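Local structure of histidinol dehydrogenase (Elizabethkingia anophelis NUHP1, 6AN0) at residues T40-I45 with M199-E204; E48-L53 with T66-S71; N186-G191 with T203-K208; A222-A227 with V232-P237. The protein probably catalyses the two NAD-dependent oxidations that convert L-histidinol through L-histidinaldehyde to L-histidine, the last step of histidine biosynthesis, as a zinc enzyme. All blocks are in the same frame, centred on the assembly; numbering follows the deposited sequence.

Interactions 1, 2 and 3 lie on the same side of the chain's centre and share a patch of structure: interactions 1 and 3 both use Thr-203 and Glu-204, and Asp-50 of interaction 2 bonds to the hydroxyls of Thr-203 and Thr-205. Interaction 1, between helix 35-48 and the end of helix 192-201 with the loop that follows, is aromatic and only partly buried, with a water at its margin. Interactions 2 and 3 are buried and mainly apolar, each built round an isoleucine, and waters join the polar rim of interaction 3. Interaction 4, nearest the chain's centre, differs most: it closes a beta-alpha-beta unit and crosses it with a salt bridge. Interactions 3 and 4 reach the same mixed sheet.

Interaction 1 (T40-I45 with M199-E204); sequences TVFEDI and MTFGTE
Phe-201 turns the edge of its ring toward the face of Phe-42, offset toward the CB end, and this aromatic pair is the tight part of the contact. The rings form an offset edge-to-face stack with planes at 73° and centroids 5.3 Å apart. One atom does most of the touching: CE2 of Phe-201 lies 3.5 Å from CG of Phe-42, with CB and CD1 of Phe-42 close by. Phenylalanine suits both places, since a flat ring offers an edge rich in C-H groups to one neighbour and a pi face to another. Thr-200 CG2 sits over one face of the Phe-201 ring, 3.7 Å above its plane, which helps fix the ring's rotation. The pair joins helix 35-48 to the C-terminal end of helix 192-201, where Gly-202 breaks the helix with a positive phi of 83°, a value at which a side chain would press on the preceding carbonyl. Beyond the rings the packing slackens. Ile-45 CG2 reaches Phe-201 CD2 and Thr-203 CG2 at 4.3 Å each, a branched aliphatic group laid against its neighbours without close fit. At this looser side a water bridges the two backbones, donating to Ile-45 O at 2.9 Å and to Gly-202 O at 2.7 Å. The hydroxyl of Thr-203 is engaged elsewhere, hydrogen-bonded to Asp-50, while its methyl faces the isoleucine.

Interaction 2 (E48-L53 with T66-S71); sequences EKDKAL and TDIRVS
Ile-68 reaches across with a single atom, its terminal methyl CD1, which meets both Asp-50 and Leu-53 on the first turn of helix 50-61. Its CG1 stands opposite the carbonyl carbon (chi1 -64°) and the chain then runs on extended (chi2 159°), carrying CD1 well out from the backbone of the loop 66-71. There the methyl lies 3.6 Å from CG of Asp-50 and 3.9 Å from CD1 of Leu-53. The isoleucine crosses the leucine at about a right angle, so the contact between them is confined to the methyl and the near side of Leu-53, its CB and CD1. Leucine presents this broad, branched surface with a chi1 of -96°, away from the usual staggered values. Asp-50 is the less expected partner. Its carboxylate lies beside the methyl, with OD1 3.6 Å from CD1, yet the oxygens find their bonds elsewhere: OD1 with the hydroxyl of Thr-203 and OD2 with that of Thr-205, the latter modelled unusually short, so that its exact length is doubtful. An aspartate is short enough to hold both hydroxyls close to the helix start, while its CB and CG serve as packing surface. Backbone bonds between Ile-68 and Lys-189 and between Val-70 and Ile-187 tie the loop along strand 186-189, fixing the base from which the isoleucine extends. The chemistry is thus divided: apolar packing joins the two segments, and the carboxylate beside that packing is satisfied by the hydroxyls of the two threonines.

Interaction 3 (N186-G191 with T203-K208); sequences NIYKAG and TETIEK
Strand 186-189, which pairs in parallel with strand 158-163 of the mixed sheet, is covered here by the loop that follows helix 192-201, and a CH-pi contact forms the centre of the junction. Ile-206 sets CG1 over the middle of the Tyr-188 ring, 3.6 Å from its centroid and only 8° off the ring normal. The isoleucine's CG1 is anti to the carbonyl carbon (chi1 -58°), and the side chain then extends with CD1 toward the root of the tyrosine, 3.9 Å from Tyr-188 CB. Thr-205 meets the other end of the ring, its CG2 methyl 3.6 Å from CE2 of Tyr-188 and oblique to the plane. Threonine suits this spot because its two branches part company: the methyl packs on the tyrosine while OG1 bonds to Asp-50. The loop has its own brace, an ST motif in which Thr-203 OG1 accepts from the backbone N of Ile-206 at 3.1 Å. At the phenol end two waters carry the contact onward. One lies 2.7 Å from Tyr-188 OH and accepts from Glu-207 N; the other, near the ring plane, lies 2.8 Å from Tyr-188 OH and donates to Thr-205 O. Tyrosine therefore combines an apolar face for the isoleucine with a polar tip for the loop backbone, and its hydroxyl, held by two waters, is satisfied even though the ring is buried.

Interaction 4 (A222-A227 with V232-P237); sequences AAKQIA and VAIDMP. With EDO (1,2-ethanediol), chain D.
Lys-224 stretches from helix 218-227 to Asp-235 and makes the salt bridge of this contact, NZ of Lys-224 to OD1 of Asp-235 at 2.8 Å. The ammonium takes the syn lone pair of OD1, on the side of the other carboxylate oxygen. The lysine chain bends at chi3 (68°), and the two side chains cross at about a right angle. NZ also bonds to Gly-214 O and, weakly, to a water 3.2 Å away that donates to Met-236 O, so a long flexible lysine reaches several acceptors at once. Asp-235 has several donors of its own. OD1 receives a second, weak bond from Met-236 N at 2.9 Å, OD2 accepts from Gly-214 N, and the backbone O accepts from O2 of a 1,2-ethanediol, probably left from crystallisation, at 2.8 Å. Both charged groups therefore share Gly-214, just past strand 211-213, which makes the pair a clasp within the beta-alpha-beta unit of strand 211-213, helix 218-227 and strand 233-234. Behind the charges Val-232 and Ala-227 form a small apolar contact, Val-232 CG1 3.6 Å from Ala-227 CB, alanine keeping the helix close to the chain that returns to the sheet. The methyl CG2 of Ile-234 lies against the helix backbone, 3.5 Å from Lys-224 O. The salt bridge and the bond from Gly-214 N would be expected to stabilise the carboxylate as an anion, with Met-236 N a weak addition, so the pair is likely to stay ionised although Lys-224 is buried.

Interaction 1 (T40-I45 with M199-E204)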
loop_
_atom_site.group_PDB
_atom_site.type_symbol
_atom_site.label_atom_id
_atom_site.label_comp_id
_atom_site.label_asym_id
_atom_site.label_seq_id
_atom_site.Cartn_x
_atom_site.Cartn_y
_atom_site.Cartn_z
ATOM N N THR A 40 -17.813 11.112 15.538
ATOM C CA THR A 40 -18.406 11.141 16.877
ATOM C C THR A 40 -17.984 9.922 17.697
ATOM O O THR A 40 -17.623 10.054 18.873
ATOM C CB THR A 40 -19.928 11.223 16.782
ATOM O OG1 THR A 40 -20.294 12.444 16.132
ATOM C CG2 THR A 40 -20.568 11.199 18.172
ATOM N N VAL A 41 -18.027 8.727 17.097
ATOM C CA VAL A 41 -17.573 7.536 17.817
ATOM C C VAL A 41 -16.096 7.657 18.166
ATOM O O VAL A 41 -15.673 7.321 19.282
ATOM C CB VAL A 41 -17.838 6.263 16.990
ATOM C CG1 VAL A 41 -17.353 5.022 17.759
ATOM C CG2 VAL A 41 -19.317 6.141 16.652
ATOM N N PHE A 42 -15.285 8.118 17.212
ATOM C CA PHE A 42 -13.853 8.278 17.464
ATOM C C PHE A 42 -13.596 9.246 18.622
ATOM O O PHE A 42 -12.702 9.013 19.446
ATOM C CB PHE A 42 -13.143 8.756 16.187
ATOM C CG PHE A 42 -12.910 7.661 15.151
ATOM C CD1 PHE A 42 -12.148 7.923 14.023
ATOM C CD2 PHE A 42 -13.445 6.383 15.309
ATOM C CE1 PHE A 42 -11.923 6.935 13.061
ATOM C CE2 PHE A 42 -13.223 5.387 14.363
ATOM C CZ PHE A 42 -12.445 5.667 13.230
ATOM N N GLU A 43 -14.357 10.345 18.691
ATOM C CA GLU A 43 -14.203 11.284 19.802
ATOM C C GLU A 43 -14.524 10.613 21.135
ATOM O O GLU A 43 -13.809 10.810 22.128
ATOM C CB GLU A 43 -15.105 12.502 19.585
ATOM N N ASP A 44 -15.596 9.811 21.169
ATOM C CA ASP A 44 -15.941 9.057 22.371
ATOM C C ASP A 44 -14.844 8.062 22.743
ATOM O O ASP A 44 -14.525 7.895 23.928
ATOM C CB ASP A 44 -17.273 8.332 22.165
ATOM C CG ASP A 44 -18.479 9.268 22.221
ATOM O OD1 ASP A 44 -18.370 10.362 22.808
ATOM O OD2 ASP A 44 -19.547 8.898 21.684
ATOM N N ILE A 45 -14.258 7.375 21.752
ATOM C CA ILE A 45 -13.173 6.436 22.054
ATOM C C ILE A 45 -11.967 7.187 22.604
ATOM O O ILE A 45 -11.312 6.737 23.548
ATOM C CB ILE A 45 -12.788 5.616 20.801
ATOM C CG1 ILE A 45 -13.883 4.611 20.428
ATOM C CG2 ILE A 45 -11.413 4.907 20.992
ATOM C CD1 ILE A 45 -14.051 3.445 21.414
ATOM N N MET A 199 -8.736 0.346 17.910
ATOM C CA MET A 199 -7.437 -0.004 17.335
ATOM C C MET A 199 -6.719 1.198 16.746
ATOM O O MET A 199 -5.494 1.167 16.604
ATOM C CB MET A 199 -7.597 -1.097 16.280
ATOM C CG MET A 199 -8.070 -2.433 16.889
ATOM S SD MET A 199 -8.138 -3.790 15.693
ATOM C CE MET A 199 -9.578 -3.350 14.721
ATOM N N THR A 200 -7.445 2.271 16.441
ATOM C CA THR A 200 -6.826 3.471 15.890
ATOM C C THR A 200 -6.208 4.338 16.979
ATOM O O THR A 200 -5.090 4.838 16.819
ATOM C CB THR A 200 -7.870 4.258 15.094
ATOM O OG1 THR A 200 -8.294 3.474 13.973
ATOM C CG2 THR A 200 -7.331 5.623 14.628
ATOM N N PHE A 201 -6.906 4.526 18.095
ATOM C CA PHE A 201 -6.419 5.425 19.133
ATOM C C PHE A 201 -5.896 4.699 20.361
ATOM O O PHE A 201 -5.126 5.291 21.125
ATOM C CB PHE A 201 -7.527 6.408 19.560
ATOM C CG PHE A 201 -8.071 7.220 18.418
ATOM C CD1 PHE A 201 -7.383 8.335 17.954
ATOM C CD2 PHE A 201 -9.248 6.843 17.778
ATOM C CE1 PHE A 201 -7.867 9.078 16.880
ATOM C CE2 PHE A 201 -9.735 7.578 16.699
ATOM C CZ PHE A 201 -9.046 8.694 16.251
ATOM N N GLY A 202 -6.271 3.438 20.552
ATOM C CA GLY A 202 -5.890 2.704 21.747
ATOM C C GLY A 202 -6.806 3.005 22.914
ATOM O O GLY A 202 -7.350 4.106 23.008
ATOM N N THR A 203 -7.009 2.034 23.794
ATOM C CA THR A 203 -7.695 2.244 25.063
ATOM C C THR A 203 -6.846 1.628 26.164
ATOM O O THR A 203 -5.738 1.137 25.916
ATOM C CB THR A 203 -9.103 1.630 25.069
ATOM O OG1 THR A 203 -9.004 0.200 25.030
ATOM C CG2 THR A 203 -9.925 2.116 23.870
ATOM N N GLU A 204 -7.373 1.643 27.392
ATOM C CA GLU A 204 -6.673 0.987 28.488
ATOM C C GLU A 204 -6.441 -0.492 28.199
ATOM O O GLU A 204 -5.404 -1.040 28.582
ATOM C CB GLU A 204 -7.449 1.152 29.794
ATOM C CG GLU A 204 -7.663 2.591 30.223
ATOM C CD GLU A 204 -9.040 3.105 29.853
ATOM O OE1 GLU A 204 -9.646 2.542 28.919
ATOM O OE2 GLU A 204 -9.515 4.067 30.497
HETATM O O HOH W 1 -8.422 6.582 23.100
#

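Interaction 2 (E48-L53 with T66-S71)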
loop_
_atom_site.group_PDB
_atom_site.type_symbol
_atom_site.label_atom_id
_atom_site.label_comp_id
_atom_site.label_asym_id
_atom_site.label_seq_id
_atom_site.Cartn_x
_atom_site.Cartn_y
_atom_site.Cartn_z
ATOM N N GLU A 48 -13.309 8.584 26.294
ATOM C CA GLU A 48 -13.809 7.662 27.303
ATOM C C GLU A 48 -13.197 6.271 27.217
ATOM O O GLU A 48 -13.444 5.459 28.114
ATOM C CB GLU A 48 -15.341 7.538 27.205
ATOM C CG GLU A 48 -16.115 8.846 27.374
ATOM C CD GLU A 48 -16.014 9.438 28.773
ATOM O OE1 GLU A 48 -15.596 8.726 29.714
ATOM O OE2 GLU A 48 -16.363 10.628 28.927
ATOM N N LYS A 49 -12.426 5.974 26.162
ATOM C CA LYS A 49 -11.653 4.739 26.040
ATOM C C LYS A 49 -12.479 3.486 26.329
ATOM O O LYS A 49 -13.498 3.262 25.664
ATOM C CB LYS A 49 -10.415 4.820 26.931
ATOM C CG LYS A 49 -9.549 6.041 26.596
ATOM C CD LYS A 49 -8.427 6.243 27.587
ATOM C CE LYS A 49 -7.772 7.605 27.394
ATOM N NZ LYS A 49 -7.299 7.808 25.994
ATOM N N ASP A 50 -12.041 2.649 27.283
ATOM C CA ASP A 50 -12.748 1.391 27.547
ATOM C C ASP A 50 -14.217 1.624 27.877
ATOM O O ASP A 50 -15.065 0.774 27.582
ATOM C CB ASP A 50 -12.101 0.639 28.715
ATOM C CG ASP A 50 -10.931 -0.238 28.291
ATOM O OD1 ASP A 50 -10.588 -0.273 27.086
ATOM O OD2 ASP A 50 -10.355 -0.904 29.181
ATOM N N LYS A 51 -14.537 2.746 28.517
ATOM C CA LYS A 51 -15.936 2.985 28.867
ATOM C C LYS A 51 -16.773 3.181 27.614
ATOM O O LYS A 51 -17.910 2.698 27.540
ATOM C CB LYS A 51 -16.060 4.186 29.799
ATOM C CG LYS A 51 -15.637 3.896 31.229
ATOM C CD LYS A 51 -15.889 5.087 32.140
ATOM C CE LYS A 51 -15.059 6.284 31.721
ATOM N NZ LYS A 51 -15.130 7.388 32.722
ATOM N N ALA A 52 -16.215 3.868 26.611
ATOM C CA ALA A 52 -16.897 4.001 25.327
ATOM C C ALA A 52 -17.076 2.648 24.646
ATOM O O ALA A 52 -18.157 2.354 24.117
ATOM C CB ALA A 52 -16.122 4.960 24.419
ATOM N N LEU A 53 -16.023 1.814 24.632
ATOM C CA LEU A 53 -16.146 0.475 24.061
ATOM C C LEU A 53 -17.299 -0.292 24.697
ATOM O O LEU A 53 -18.128 -0.890 24.000
ATOM C CB LEU A 53 -14.842 -0.307 24.236
ATOM C CG LEU A 53 -13.850 -0.320 23.091
ATOM C CD1 LEU A 53 -12.642 -1.130 23.511
ATOM C CD2 LEU A 53 -14.483 -0.879 21.808
ATOM N N THR A 66 -18.567 -6.939 31.226
ATOM C CA THR A 66 -17.665 -6.502 32.285
ATOM C C THR A 66 -16.225 -6.432 31.790
ATOM O O THR A 66 -15.523 -5.456 32.063
ATOM C CB THR A 66 -17.737 -7.440 33.486
ATOM O OG1 THR A 66 -19.108 -7.647 33.848
ATOM C CG2 THR A 66 -17.003 -6.825 34.666
ATOM N N ASP A 67 -15.788 -7.444 31.044
ATOM C CA ASP A 67 -14.437 -7.513 30.500
ATOM C C ASP A 67 -14.490 -7.452 28.981
ATOM O O ASP A 67 -15.300 -8.141 28.354
ATOM C CB ASP A 67 -13.726 -8.794 30.948
ATOM C CG ASP A 67 -13.475 -8.825 32.441
ATOM O OD1 ASP A 67 -12.953 -7.826 32.979
ATOM O OD2 ASP A 67 -13.812 -9.844 33.077
ATOM N N ILE A 68 -13.625 -6.626 28.395
ATOM C CA ILE A 68 -13.532 -6.546 26.938
ATOM C C ILE A 68 -12.716 -7.708 26.380
ATOM O O ILE A 68 -12.992 -8.198 25.275
ATOM C CB ILE A 68 -12.938 -5.184 26.536
ATOM C CG1 ILE A 68 -13.894 -4.058 26.955
ATOM C CG2 ILE A 68 -12.614 -5.127 25.026
ATOM C CD1 ILE A 68 -13.236 -2.695 27.072
ATOM N N ARG A 69 -11.727 -8.190 27.131
ATOM C CA ARG A 69 -10.811 -9.207 26.631
ATOM C C ARG A 69 -11.379 -10.610 26.833
ATOM O O ARG A 69 -11.894 -10.929 27.909
ATOM C CB ARG A 69 -9.449 -9.089 27.321
ATOM C CG ARG A 69 -8.373 -9.861 26.577
ATOM C CD ARG A 69 -6.985 -9.640 27.140
ATOM N NE ARG A 69 -6.034 -10.551 26.507
ATOM C CZ ARG A 69 -4.829 -10.829 26.993
ATOM N NH1 ARG A 69 -4.418 -10.261 28.118
ATOM N NH2 ARG A 69 -4.037 -11.679 26.352
ATOM N N VAL A 70 -11.286 -11.442 25.789
ATOM C CA VAL A 70 -11.640 -12.853 25.907
ATOM C C VAL A 70 -10.681 -13.517 26.885
ATOM O O VAL A 70 -9.462 -13.341 26.795
ATOM C CB VAL A 70 -11.599 -13.527 24.522
ATOM C CG1 VAL A 70 -11.822 -15.028 24.635
ATOM C CG2 VAL A 70 -12.634 -12.898 23.575
ATOM N N SER A 71 -11.228 -14.287 27.825
ATOM C CA SER A 71 -10.443 -14.942 28.861
ATOM C C SER A 71 -9.886 -16.286 28.384
ATOM O O SER A 71 -10.311 -16.847 27.373
ATOM C CB SER A 71 -11.297 -15.162 30.107
ATOM O OG SER A 71 -12.302 -16.128 29.843
#

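Interaction 3 (N186-G191 with T203-K208)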
loop_
_atom_site.group_PDB
_atom_site.type_symbol
_atom_site.label_atom_id
_atom_site.label_comp_id
_atom_site.label_asym_id
_atom_site.label_seq_id
_atom_site.Cartn_x
_atom_site.Cartn_y
_atom_site.Cartn_z
ATOM N N ASN A 186 -4.410 -11.805 21.946
ATOM C CA ASN A 186 -5.078 -10.558 22.323
ATOM C C ASN A 186 -6.371 -10.477 21.521
ATOM O O ASN A 186 -6.392 -9.962 20.406
ATOM C CB ASN A 186 -4.185 -9.348 22.048
ATOM C CG ASN A 186 -2.894 -9.352 22.873
ATOM O OD1 ASN A 186 -2.790 -10.029 23.894
ATOM N ND2 ASN A 186 -1.911 -8.575 22.429
ATOM N N ILE A 187 -7.462 -10.979 22.104
ATOM C CA ILE A 187 -8.753 -11.074 21.430
ATOM C C ILE A 187 -9.763 -10.271 22.233
ATOM O O ILE A 187 -9.901 -10.480 23.445
ATOM C CB ILE A 187 -9.203 -12.541 21.290
ATOM C CG1 ILE A 187 -8.113 -13.371 20.595
ATOM C CG2 ILE A 187 -10.534 -12.641 20.556
ATOM C CD1 ILE A 187 -8.439 -14.854 20.543
ATOM N N TYR A 188 -10.474 -9.370 21.556
ATOM C CA TYR A 188 -11.337 -8.403 22.210
ATOM C C TYR A 188 -12.753 -8.486 21.662
ATOM O O TYR A 188 -12.964 -8.562 20.444
ATOM C CB TYR A 188 -10.780 -6.983 22.037
ATOM C CG TYR A 188 -9.362 -6.887 22.531
ATOM C CD1 TYR A 188 -8.295 -6.855 21.638
ATOM C CD2 TYR A 188 -9.085 -6.896 23.889
ATOM C CE1 TYR A 188 -6.989 -6.780 22.098
ATOM C CE2 TYR A 188 -7.789 -6.820 24.354
ATOM C CZ TYR A 188 -6.746 -6.771 23.456
ATOM O OH TYR A 188 -5.454 -6.698 23.927
ATOM N N LYS A 189 -13.718 -8.442 22.576
ATOM C CA LYS A 189 -15.142 -8.444 22.243
ATOM C C LYS A 189 -15.536 -7.025 21.849
ATOM O O LYS A 189 -15.912 -6.210 22.691
ATOM C CB LYS A 189 -15.963 -8.929 23.425
ATOM C CG LYS A 189 -15.634 -10.334 23.900
ATOM C CD LYS A 189 -16.452 -10.661 25.153
ATOM C CE LYS A 189 -16.134 -12.047 25.678
ATOM N NZ LYS A 189 -17.020 -12.435 26.817
ATOM N N ALA A 190 -15.454 -6.725 20.554
ATOM C CA ALA A 190 -15.750 -5.383 20.062
ATOM C C ALA A 190 -16.015 -5.443 18.569
ATOM O O ALA A 190 -15.329 -6.169 17.841
ATOM C CB ALA A 190 -14.593 -4.409 20.328
ATOM N N GLY A 191 -16.986 -4.654 18.108
ATOM C CA GLY A 191 -17.305 -4.598 16.697
ATOM C C GLY A 191 -17.467 -3.168 16.213
ATOM O O GLY A 191 -17.380 -2.211 16.985
ATOM N N THR A 203 -7.009 2.034 23.794
ATOM C CA THR A 203 -7.695 2.244 25.063
ATOM C C THR A 203 -6.846 1.628 26.164
ATOM O O THR A 203 -5.738 1.137 25.916
ATOM C CB THR A 203 -9.103 1.630 25.069
ATOM O OG1 THR A 203 -9.004 0.200 25.030
ATOM C CG2 THR A 203 -9.925 2.116 23.870
ATOM N N GLU A 204 -7.373 1.643 27.392
ATOM C CA GLU A 204 -6.673 0.987 28.488
ATOM C C GLU A 204 -6.441 -0.492 28.199
ATOM O O GLU A 204 -5.404 -1.040 28.582
ATOM C CB GLU A 204 -7.449 1.152 29.794
ATOM C CG GLU A 204 -7.663 2.591 30.223
ATOM C CD GLU A 204 -9.040 3.105 29.853
ATOM O OE1 GLU A 204 -9.646 2.542 28.919
ATOM O OE2 GLU A 204 -9.515 4.067 30.497
ATOM N N THR A 205 -7.379 -1.149 27.519
ATOM C CA THR A 205 -7.276 -2.583 27.266
ATOM C C THR A 205 -6.660 -2.922 25.914
ATOM O O THR A 205 -5.999 -3.960 25.788
ATOM C CB THR A 205 -8.660 -3.234 27.373
ATOM O OG1 THR A 205 -9.214 -2.946 28.665
ATOM C CG2 THR A 205 -8.585 -4.746 27.201
ATOM N N ILE A 206 -6.830 -2.072 24.908
ATOM C CA ILE A 206 -6.413 -2.378 23.542
ATOM C C ILE A 206 -5.299 -1.412 23.164
ATOM O O ILE A 206 -5.520 -0.199 23.088
ATOM C CB ILE A 206 -7.592 -2.294 22.565
ATOM C CG1 ILE A 206 -8.703 -3.261 23.014
ATOM C CG2 ILE A 206 -7.139 -2.567 21.121
ATOM C CD1 ILE A 206 -10.011 -3.173 22.212
ATOM N N GLU A 207 -4.095 -1.941 22.941
ATOM C CA GLU A 207 -3.010 -1.119 22.423
ATOM C C GLU A 207 -3.281 -0.786 20.961
ATOM O O GLU A 207 -3.809 -1.610 20.210
ATOM C CB GLU A 207 -1.668 -1.835 22.554
ATOM N N LYS A 208 -2.919 0.423 20.553
ATOM C CA LYS A 208 -3.291 0.851 19.217
ATOM C C LYS A 208 -2.436 0.157 18.168
ATOM O O LYS A 208 -1.264 -0.167 18.393
ATOM C CB LYS A 208 -3.188 2.368 19.071
ATOM C CG LYS A 208 -1.810 2.945 18.896
ATOM C CD LYS A 208 -1.909 4.476 18.769
ATOM C CE LYS A 208 -0.544 5.140 18.756
ATOM N NZ LYS A 208 0.305 4.598 17.661
HETATM O O HOH W 2 -3.679 -4.909 22.974
HETATM O O HOH W 3 -4.931 -6.419 26.628
#

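Interaction 4 (A222-A227 with V232-P237)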
loop_
_atom_site.group_PDB
_atom_site.type_symbol
_atom_site.label_atom_id
_atom_site.label_comp_id
_atom_site.label_asym_id
_atom_site.label_seq_id
_atom_site.Cartn_x
_atom_site.Cartn_y
_atom_site.Cartn_z
ATOM N N ALA A 222 -16.233 2.776 6.363
ATOM C CA ALA A 222 -16.039 4.216 6.523
ATOM C C ALA A 222 -15.090 4.509 7.677
ATOM O O ALA A 222 -14.262 5.427 7.599
ATOM C CB ALA A 222 -17.388 4.911 6.734
ATOM N N ALA A 223 -15.179 3.723 8.753
ATOM C CA ALA A 223 -14.308 3.959 9.897
ATOM C C ALA A 223 -12.855 3.715 9.529
ATOM O O ALA A 223 -11.976 4.498 9.905
ATOM C CB ALA A 223 -14.716 3.074 11.078
ATOM N N LYS A 224 -12.582 2.637 8.784
ATOM C CA LYS A 224 -11.214 2.371 8.352
ATOM C C LYS A 224 -10.708 3.477 7.436
ATOM O O LYS A 224 -9.543 3.892 7.529
ATOM C CB LYS A 224 -11.141 1.013 7.648
ATOM C CG LYS A 224 -11.206 -0.181 8.598
ATOM C CD LYS A 224 -11.322 -1.503 7.829
ATOM C CE LYS A 224 -10.040 -1.821 7.065
ATOM N NZ LYS A 224 -10.181 -3.063 6.247
ATOM N N GLN A 225 -11.577 3.975 6.547
ATOM C CA GLN A 225 -11.177 5.054 5.647
ATOM C C GLN A 225 -10.811 6.310 6.426
ATOM O O GLN A 225 -9.788 6.950 6.150
ATOM C CB GLN A 225 -12.292 5.344 4.635
ATOM N N ILE A 226 -11.625 6.666 7.420
ATOM C CA ILE A 226 -11.377 7.880 8.188
ATOM C C ILE A 226 -10.216 7.693 9.160
ATOM O O ILE A 226 -9.454 8.640 9.410
ATOM C CB ILE A 226 -12.677 8.290 8.895
ATOM C CG1 ILE A 226 -13.663 8.810 7.849
ATOM C CG2 ILE A 226 -12.409 9.330 9.999
ATOM C CD1 ILE A 226 -15.070 9.021 8.362
ATOM N N ALA A 227 -10.047 6.477 9.694
ATOM C CA ALA A 227 -8.936 6.183 10.598
ATOM C C ALA A 227 -7.587 6.495 9.959
ATOM O O ALA A 227 -6.647 6.885 10.658
ATOM C CB ALA A 227 -8.974 4.713 11.025
ATOM N N VAL A 232 -3.123 5.691 11.043
ATOM C CA VAL A 232 -3.060 4.235 10.906
ATOM C C VAL A 232 -3.106 3.869 9.422
ATOM O O VAL A 232 -3.714 4.578 8.610
ATOM C CB VAL A 232 -4.203 3.566 11.711
ATOM C CG1 VAL A 232 -5.535 3.750 11.022
ATOM C CG2 VAL A 232 -3.923 2.087 11.947
ATOM N N ALA A 233 -2.418 2.780 9.047
ATOM C CA ALA A 233 -2.525 2.233 7.697
ATOM C C ALA A 233 -3.672 1.226 7.647
ATOM O O ALA A 233 -4.030 0.634 8.662
ATOM C CB ALA A 233 -1.213 1.561 7.267
ATOM N N ILE A 234 -4.245 1.018 6.454
ATOM C CA ILE A 234 -5.242 -0.036 6.285
ATOM C C ILE A 234 -4.858 -0.924 5.106
ATOM O O ILE A 234 -4.035 -0.554 4.266
ATOM C CB ILE A 234 -6.670 0.532 6.103
ATOM C CG1 ILE A 234 -6.793 1.306 4.787
ATOM C CG2 ILE A 234 -7.030 1.405 7.319
ATOM C CD1 ILE A 234 -8.211 1.784 4.505
ATOM N N ASP A 235 -5.470 -2.119 5.057
ATOM C CA ASP A 235 -5.063 -3.114 4.060
ATOM C C ASP A 235 -5.449 -2.684 2.652
ATOM O O ASP A 235 -4.594 -2.611 1.759
ATOM C CB ASP A 235 -5.621 -4.513 4.381
ATOM C CG ASP A 235 -7.110 -4.532 4.757
ATOM O OD1 ASP A 235 -7.753 -3.471 4.941
ATOM O OD2 ASP A 235 -7.630 -5.667 4.897
ATOM N N MET A 236 -6.711 -2.367 2.437
ATOM C CA MET A 236 -7.167 -1.968 1.111
ATOM C C MET A 236 -8.583 -1.417 1.231
ATOM O O MET A 236 -9.225 -1.626 2.266
ATOM C CB MET A 236 -7.151 -3.164 0.171
ATOM C CG MET A 236 -8.167 -4.193 0.579
ATOM S SD MET A 236 -8.014 -5.662 -0.438
ATOM C CE MET A 236 -6.444 -6.292 0.125
ATOM N N PRO A 237 -9.109 -0.742 0.203
ATOM C CA PRO A 237 -10.519 -0.336 0.228
ATOM C C PRO A 237 -11.448 -1.535 0.114
ATOM O O PRO A 237 -11.063 -2.619 -0.327
ATOM C CB PRO A 237 -10.657 0.579 -0.995
ATOM C CG PRO A 237 -9.276 0.873 -1.442
ATOM C CD PRO A 237 -8.435 -0.276 -1.021
HETATM C C1 EDO D . -2.619 -5.259 0.183
HETATM O O1 EDO D . -1.190 -5.355 0.251
HETATM C C2 EDO D . -3.074 -5.122 1.631
HETATM O O2 EDO D . -2.287 -4.088 2.200
HETATM O O HOH W 4 -11.327 -1.111 3.989
#